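Local coordinates for protein lipase (Photobacterium sp. M37, PDB 2ORY) that probably hydrolyses triacylglycerols to release fatty acids, as a cold-adapted lipase of the alpha/beta hydrolase class, at residues M106-M110 with E277-Y283; A30-L34 with V54-V60. All coordinates share one frame; numbering follows the deposited sequence.

Contact 1: residues M106-M110 with E277-Y283; sequences MVSAM and ETKGKKY
M110 lays its thioether obliquely against the Y283 ring, a Met-aromatic contact that, in this alpha/beta hydrolase, joins 106-110, which leads into strand 110-112, to segment 277-283, which carries the chain on from helix 265-278 into a turn. M110 SD stands 4.7 Å from the centroid of the Y283 ring, 33° off its normal. A bend at the last torsion (chi3 88°) brings the methyl in, so that M110 CE lies 3.5 Å from Y283 CE2. The two side chains approach from opposite directions, and K281 CG closes on the sulfur, M110 SD, at 3.6 Å. At its edge the same ring is fixed by a hydrogen bond: Y283 OH donates to V107 O over 2.6 Å, meeting a lone pair in the carbonyl plane at a C=O...O angle of 121°. A type II turn from T278 to K281, with G280 at its third position, reverses the chain and points K281 back at 106-110. There K281 CE comes 3.0 Å from S108 O, while the ammonium makes a weak bond from K281 NZ to E277 O. Elsewhere in the contact, V107 CG2 meets the methyl T278 CG2 at 3.8 Å.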
ATOM      1  N   MET A 106     -16.830   5.226   2.441  1.00 32.25           N
ATOM      2  CA  MET A 106     -16.281   6.072   1.387  1.00 31.69           C
ATOM      3  C   MET A 106     -16.025   5.516  -0.004  1.00 29.54           C
ATOM      4  O   MET A 106     -15.414   6.196  -0.828  1.00 34.13           O
ATOM      5  CB  MET A 106     -15.001   6.736   1.894  1.00 25.62           C
ATOM      6  CG  MET A 106     -15.091   8.247   2.004  1.00 42.84           C
ATOM      7  SD  MET A 106     -14.868   8.880   3.683  1.00 42.35           S
ATOM      8  CE  MET A 106     -13.236   8.524   3.958  1.00 34.99           C
ATOM      9  N   VAL A 107     -16.462   4.298  -0.288  1.00 32.27           N
ATOM     10  CA  VAL A 107     -16.253   3.778  -1.628  1.00 29.21           C
ATOM     11  C   VAL A 107     -17.544   3.874  -2.416  1.00 32.62           C
ATOM     12  O   VAL A 107     -17.554   3.624  -3.619  1.00 30.27           O
ATOM     13  CB  VAL A 107     -15.742   2.305  -1.636  1.00 34.50           C
ATOM     14  CG1 VAL A 107     -14.299   2.254  -1.121  1.00 28.72           C
ATOM     15  CG2 VAL A 107     -16.663   1.402  -0.796  1.00 30.35           C
ATOM     16  N   SER A 108     -18.635   4.250  -1.752  1.00 31.86           N
ATOM     17  CA  SER A 108     -19.912   4.373  -2.455  1.00 36.76           C
ATOM     18  C   SER A 108     -20.008   5.683  -3.233  1.00 37.03           C
ATOM     19  O   SER A 108     -20.813   5.803  -4.152  1.00 43.52           O
ATOM     20  CB  SER A 108     -21.090   4.238  -1.481  1.00 41.45           C
ATOM     21  OG  SER A 108     -20.908   5.044  -0.331  1.00 48.37           O
ATOM     22  N   ALA A 109     -19.176   6.653  -2.869  1.00 35.31           N
ATOM     23  CA  ALA A 109     -19.142   7.944  -3.551  1.00 37.19           C
ATOM     24  C   ALA A 109     -17.785   8.029  -4.253  1.00 35.73           C
ATOM     25  O   ALA A 109     -16.797   7.501  -3.747  1.00 36.45           O
ATOM     26  CB  ALA A 109     -19.296   9.097  -2.533  1.00 32.28           C
ATOM     27  N   MET A 110     -17.727   8.684  -5.410  1.00 37.24           N
ATOM     28  CA  MET A 110     -16.462   8.784  -6.145  1.00 35.47           C
ATOM     29  C   MET A 110     -16.154  10.182  -6.655  1.00 36.95           C
ATOM     30  O   MET A 110     -17.054  11.014  -6.815  1.00 36.97           O
ATOM     31  CB  MET A 110     -16.465   7.810  -7.337  1.00 32.76           C
ATOM     32  CG  MET A 110     -16.728   6.364  -6.952  1.00 32.91           C
ATOM     33  SD  MET A 110     -16.710   5.212  -8.341  1.00 39.95           S
ATOM     34  CE  MET A 110     -14.913   4.786  -8.416  1.00 28.97           C
ATOM     35  N   GLU A 277     -23.418  -1.731  -2.292  1.00 25.62           N
ATOM     36  CA  GLU A 277     -22.998  -0.332  -2.368  1.00 28.29           C
ATOM     37  C   GLU A 277     -22.011   0.040  -3.475  1.00 29.15           C
ATOM     38  O   GLU A 277     -21.876   1.219  -3.792  1.00 31.43           O
ATOM     39  CB  GLU A 277     -22.463   0.143  -1.011  1.00 36.02           C
ATOM     40  CG  GLU A 277     -23.472  -0.000   0.158  1.00 45.60           C
ATOM     41  CD  GLU A 277     -24.726   0.889   0.036  1.00 54.96           C
ATOM     42  OE1 GLU A 277     -24.595   2.095  -0.293  1.00 55.41           O
ATOM     43  OE2 GLU A 277     -25.849   0.385   0.296  1.00 49.95           O
ATOM     44  N   THR A 278     -21.328  -0.935  -4.075  1.00 30.48           N
ATOM     45  CA  THR A 278     -20.387  -0.633  -5.152  1.00 29.10           C
ATOM     46  C   THR A 278     -20.879  -1.151  -6.509  1.00 34.26           C
ATOM     47  O   THR A 278     -20.169  -1.110  -7.512  1.00 29.12           O
ATOM     48  CB  THR A 278     -19.008  -1.210  -4.849  1.00 31.07           C
ATOM     49  OG1 THR A 278     -19.117  -2.617  -4.592  1.00 26.01           O
ATOM     50  CG2 THR A 278     -18.420  -0.519  -3.627  1.00 28.68           C
ATOM     51  N   LYS A 279     -22.112  -1.636  -6.528  1.00 33.70           N
ATOM     52  CA  LYS A 279     -22.732  -2.124  -7.750  1.00 34.87           C
ATOM     53  C   LYS A 279     -22.861  -0.979  -8.758  1.00 34.00           C
ATOM     54  O   LYS A 279     -23.414   0.075  -8.451  1.00 31.17           O
ATOM     55  CB  LYS A 279     -24.125  -2.674  -7.428  1.00 43.06           C
ATOM     56  CG  LYS A 279     -24.862  -3.284  -8.609  1.00 50.24           C
ATOM     57  CD  LYS A 279     -26.095  -4.078  -8.143  1.00 57.02           C
ATOM     58  CE  LYS A 279     -26.762  -4.815  -9.311  1.00 59.22           C
ATOM     59  NZ  LYS A 279     -27.909  -5.673  -8.880  1.00 59.29           N
ATOM     60  N   GLY A 280     -22.357  -1.196  -9.968  1.00 34.88           N
ATOM     61  CA  GLY A 280     -22.437  -0.172 -10.992  1.00 35.71           C
ATOM     62  C   GLY A 280     -21.291   0.818 -10.961  1.00 37.82           C
ATOM     63  O   GLY A 280     -21.205   1.677 -11.831  1.00 39.34           O
ATOM     64  N   LYS A 281     -20.415   0.708  -9.968  1.00 35.44           N
ATOM     65  CA  LYS A 281     -19.274   1.621  -9.849  1.00 37.58           C
ATOM     66  C   LYS A 281     -18.134   1.258 -10.801  1.00 34.38           C
ATOM     67  O   LYS A 281     -17.247   2.071 -11.060  1.00 32.87           O
ATOM     68  CB  LYS A 281     -18.738   1.613  -8.417  1.00 40.43           C
ATOM     69  CG  LYS A 281     -19.200   2.760  -7.550  1.00 40.90           C
ATOM     70  CD  LYS A 281     -20.674   2.705  -7.299  1.00 41.42           C
ATOM     71  CE  LYS A 281     -21.053   3.755  -6.283  1.00 40.35           C
ATOM     72  NZ  LYS A 281     -22.508   3.730  -6.015  1.00 47.54           N
ATOM     73  N   LYS A 282     -18.161   0.024 -11.292  1.00 34.34           N
ATOM     74  CA  LYS A 282     -17.160  -0.490 -12.213  1.00 33.67           C
ATOM     75  C   LYS A 282     -15.735  -0.435 -11.653  1.00 35.53           C
ATOM     76  O   LYS A 282     -14.778  -0.104 -12.364  1.00 28.11           O
ATOM     77  CB  LYS A 282     -17.239   0.266 -13.537  1.00 43.47           C
ATOM     78  CG  LYS A 282     -18.584   0.135 -14.231  1.00 42.82           C
ATOM     79  CD  LYS A 282     -18.535   0.702 -15.647  1.00 50.75           C
ATOM     80  CE  LYS A 282     -18.179   2.190 -15.683  1.00 51.76           C
ATOM     81  NZ  LYS A 282     -18.134   2.713 -17.094  1.00 52.37           N
ATOM     82  N   TYR A 283     -15.613  -0.775 -10.366  1.00 34.41           N
ATOM     83  CA  TYR A 283     -14.331  -0.797  -9.676  1.00 27.97           C
ATOM     84  C   TYR A 283     -13.479  -1.875 -10.325  1.00 24.98           C
ATOM     85  O   TYR A 283     -13.965  -2.977 -10.582  1.00 29.25           O
ATOM     86  CB  TYR A 283     -14.533  -1.102  -8.180  1.00 26.37           C
ATOM     87  CG  TYR A 283     -14.743   0.130  -7.318  1.00 27.73           C
ATOM     88  CD1 TYR A 283     -15.988   0.416  -6.763  1.00 26.34           C
ATOM     89  CD2 TYR A 283     -13.694   1.024  -7.078  1.00 27.43           C
ATOM     90  CE1 TYR A 283     -16.184   1.560  -5.995  1.00 29.97           C
ATOM     91  CE2 TYR A 283     -13.880   2.175  -6.310  1.00 28.26           C
ATOM     92  CZ  TYR A 283     -15.122   2.433  -5.774  1.00 29.11           C
ATOM     93  OH  TYR A 283     -15.299   3.551  -5.009  1.00 27.44           O
TER

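Contact 2: residues A30-L34 with V54-V60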
ATOM      1  N   ALA A  30       6.666  10.244  15.408  1.00 46.93           N
ATOM      2  CA  ALA A  30       7.335   9.843  14.191  1.00 43.25           C
ATOM      3  C   ALA A  30       8.763   9.548  14.644  1.00 40.66           C
ATOM      4  O   ALA A  30       9.509   8.818  13.994  1.00 37.44           O
ATOM      5  CB  ALA A  30       7.311  10.998  13.178  1.00 43.15           C
ATOM      6  N   GLU A  31       9.115  10.116  15.791  1.00 41.00           N
ATOM      7  CA  GLU A  31      10.435   9.960  16.383  1.00 42.31           C
ATOM      8  C   GLU A  31      10.711   8.510  16.752  1.00 39.61           C
ATOM      9  O   GLU A  31      11.797   7.999  16.522  1.00 38.34           O
ATOM     10  CB  GLU A  31      10.536  10.842  17.622  1.00 48.41           C
ATOM     11  CG  GLU A  31       9.992  12.247  17.395  1.00 56.32           C
ATOM     12  CD  GLU A  31       9.827  13.034  18.683  1.00 59.58           C
ATOM     13  OE1 GLU A  31       9.113  12.548  19.592  1.00 62.89           O
ATOM     14  OE2 GLU A  31      10.402  14.139  18.779  1.00 58.99           O
ATOM     15  N   LEU A  32       9.725   7.849  17.339  1.00 43.18           N
ATOM     16  CA  LEU A  32       9.880   6.450  17.714  1.00 41.96           C
ATOM     17  C   LEU A  32      10.061   5.600  16.458  1.00 39.65           C
ATOM     18  O   LEU A  32      10.867   4.671  16.436  1.00 39.43           O
ATOM     19  CB  LEU A  32       8.640   5.974  18.480  1.00 44.40           C
ATOM     20  CG  LEU A  32       8.560   4.493  18.887  1.00 48.93           C
ATOM     21  CD1 LEU A  32       7.645   4.347  20.102  1.00 47.66           C
ATOM     22  CD2 LEU A  32       8.052   3.640  17.723  1.00 46.11           C
ATOM     23  N   ILE A  33       9.288   5.914  15.422  1.00 40.89           N
ATOM     24  CA  ILE A  33       9.351   5.178  14.157  1.00 39.09           C
ATOM     25  C   ILE A  33      10.698   5.392  13.482  1.00 37.99           C
ATOM     26  O   ILE A  33      11.359   4.432  13.078  1.00 37.66           O
ATOM     27  CB  ILE A  33       8.233   5.622  13.175  1.00 37.92           C
ATOM     28  CG1 ILE A  33       6.860   5.265  13.752  1.00 38.49           C
ATOM     29  CG2 ILE A  33       8.408   4.924  11.824  1.00 32.27           C
ATOM     30  CD1 ILE A  33       5.707   5.749  12.897  1.00 30.51           C
ATOM     31  N   LEU A  34      11.098   6.657  13.365  1.00 39.44           N
ATOM     32  CA  LEU A  34      12.369   6.999  12.741  1.00 41.49           C
ATOM     33  C   LEU A  34      13.498   6.188  13.373  1.00 40.85           C
ATOM     34  O   LEU A  34      14.308   5.589  12.671  1.00 40.59           O
ATOM     35  CB  LEU A  34      12.658   8.500  12.884  1.00 40.54           C
ATOM     36  CG  LEU A  34      14.018   8.954  12.322  1.00 43.21           C
ATOM     37  CD1 LEU A  34      14.068   8.690  10.821  1.00 36.19           C
ATOM     38  CD2 LEU A  34      14.242  10.428  12.613  1.00 41.01           C
ATOM     39  N   VAL A  54      17.142   7.722   5.479  1.00 31.22           N
ATOM     40  CA  VAL A  54      15.779   8.242   5.496  1.00 27.24           C
ATOM     41  C   VAL A  54      15.981   9.735   5.295  1.00 25.86           C
ATOM     42  O   VAL A  54      16.588  10.383   6.130  1.00 23.54           O
ATOM     43  CB  VAL A  54      15.093   7.977   6.857  1.00 30.88           C
ATOM     44  CG1 VAL A  54      13.690   8.598   6.871  1.00 27.22           C
ATOM     45  CG2 VAL A  54      15.017   6.473   7.111  1.00 29.97           C
ATOM     46  N   VAL A  55      15.499  10.266   4.174  1.00 25.91           N
ATOM     47  CA  VAL A  55      15.661  11.679   3.856  1.00 24.89           C
ATOM     48  C   VAL A  55      14.371  12.510   3.935  1.00 29.35           C
ATOM     49  O   VAL A  55      14.399  13.731   3.781  1.00 25.31           O
ATOM     50  CB  VAL A  55      16.301  11.837   2.461  1.00 28.85           C
ATOM     51  CG1 VAL A  55      17.744  11.305   2.498  1.00 25.81           C
ATOM     52  CG2 VAL A  55      15.504  11.058   1.422  1.00 28.77           C
ATOM     53  N   TRP A  56      13.234  11.858   4.152  1.00 26.29           N
ATOM     54  CA  TRP A  56      11.985  12.599   4.305  1.00 25.63           C
ATOM     55  C   TRP A  56      11.031  11.757   5.119  1.00 22.36           C
ATOM     56  O   TRP A  56      10.757  10.608   4.774  1.00 20.80           O
ATOM     57  CB  TRP A  56      11.333  12.921   2.970  1.00 23.43           C
ATOM     58  CG  TRP A  56      10.132  13.812   3.157  1.00 26.60           C
ATOM     59  CD1 TRP A  56      10.114  15.171   3.107  1.00 21.32           C
ATOM     60  CD2 TRP A  56       8.772  13.401   3.371  1.00 18.06           C
ATOM     61  NE1 TRP A  56       8.833  15.639   3.257  1.00 22.07           N
ATOM     62  CE2 TRP A  56       7.988  14.576   3.422  1.00 20.31           C
ATOM     63  CE3 TRP A  56       8.141  12.156   3.521  1.00 23.46           C
ATOM     64  CZ2 TRP A  56       6.597  14.548   3.614  1.00 21.40           C
ATOM     65  CZ3 TRP A  56       6.746  12.125   3.714  1.00 24.23           C
ATOM     66  CH2 TRP A  56       5.995  13.318   3.758  1.00 23.77           C
ATOM     67  N   GLY A  57      10.524  12.337   6.200  1.00 21.71           N
ATOM     68  CA  GLY A  57       9.622  11.604   7.066  1.00 17.47           C
ATOM     69  C   GLY A  57      10.430  10.802   8.071  1.00 22.87           C
ATOM     70  O   GLY A  57      11.641  11.001   8.193  1.00 24.92           O
ATOM     71  N   PRO A  58       9.785   9.887   8.812  1.00 25.05           N
ATOM     72  CA  PRO A  58       8.342   9.637   8.662  1.00 28.42           C
ATOM     73  C   PRO A  58       7.365  10.772   9.013  1.00 30.84           C
ATOM     74  O   PRO A  58       7.491  11.426  10.053  1.00 35.46           O
ATOM     75  CB  PRO A  58       8.115   8.391   9.523  1.00 22.60           C
ATOM     76  CG  PRO A  58       9.165   8.495  10.585  1.00 22.65           C
ATOM     77  CD  PRO A  58      10.382   9.001   9.828  1.00 24.26           C
ATOM     78  N   ALA A  59       6.421  11.016   8.107  1.00 27.35           N
ATOM     79  CA  ALA A  59       5.362  11.998   8.311  1.00 28.61           C
ATOM     80  C   ALA A  59       4.154  11.126   8.674  1.00 30.96           C
ATOM     81  O   ALA A  59       3.735  10.255   7.895  1.00 23.14           O
ATOM     82  CB  ALA A  59       5.082  12.761   7.034  1.00 30.45           C
ATOM     83  N   VAL A  60       3.598  11.358   9.853  1.00 31.33           N
ATOM     84  CA  VAL A  60       2.489  10.543  10.331  1.00 30.05           C
ATOM     85  C   VAL A  60       1.178  11.295  10.448  1.00 29.71           C
ATOM     86  O   VAL A  60       1.156  12.454  10.847  1.00 27.81           O
ATOM     87  CB  VAL A  60       2.824   9.938  11.732  1.00 31.59           C
ATOM     88  CG1 VAL A  60       1.712   9.000  12.185  1.00 30.90           C
ATOM     89  CG2 VAL A  60       4.164   9.199  11.685  1.00 26.10           C
TER
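P58 presents its ring to the helix 30-43, and three helical side chains, A30, I33 and L34, close round it. The smallest of them comes nearest: A30 CB lies 3.2 Å from P58 O, and its methyl also meets one branch of V60. The pyrrolidine tip goes between the helical residues, with P58 CG 3.4 Å from A30 O, a carbonyl already used by L34 N in the helix. I33 divides its two branches between two strand residues. Its CG2 passes the proline ring in the opposite direction, 3.9 Å from P58 CG, whereas the longer branch, extended at chi2 176°, carries I33 CD1 tip to tip with V60 CG2 at 4.0 Å.

Strand 52-63 is one of the two outermost strands of the mixed sheet at the core of the alpha/beta hydrolase fold, and the helix packs against it, the axis of 30-34 running at 145° to that of 57-60. At V55 and W56 a classic beta bulge opposite V75 turns the corner, and a cis peptide bond between G57 and P58 follows.

L34 spans this corner. Its CG stands opposite the backbone N (chi1 177°), which sends the isobutyl group out past the proline. One methyl then serves both limbs of the strand: the L34 and P58 side chains cross at about a right angle, with L34 CD1 3.8 Å from P58 CD and 4.0 Å from V54 CG1. M37, one turn further along the helix, and M72 of strand 66-78 also touch P58, while P146 touches L34.

Overall arrangement
The two contacts lie on opposite sides of the chain's centre, their own centres 34 Å apart and their nearest atoms about 16 Å apart, so neither touches the other. Contact 2 comes first and is complete before contact 1 begins. It is local, joining a helix near the N-terminus to the outer strand 52-63 across 19 intervening residues. Contact 1 closes a much longer excursion of 166 residues, which includes the sheet strands 166-173 and 199-206 and helix 175-189, and it ties the chain ahead of strand 110-112 to the turn that follows helix 265-278. Together they illustrate two kinds of join within one hydrolase fold: a helix packed by apolar side chains on an outer strand, and a mixed polar and Met-aromatic join between parts distant in sequence.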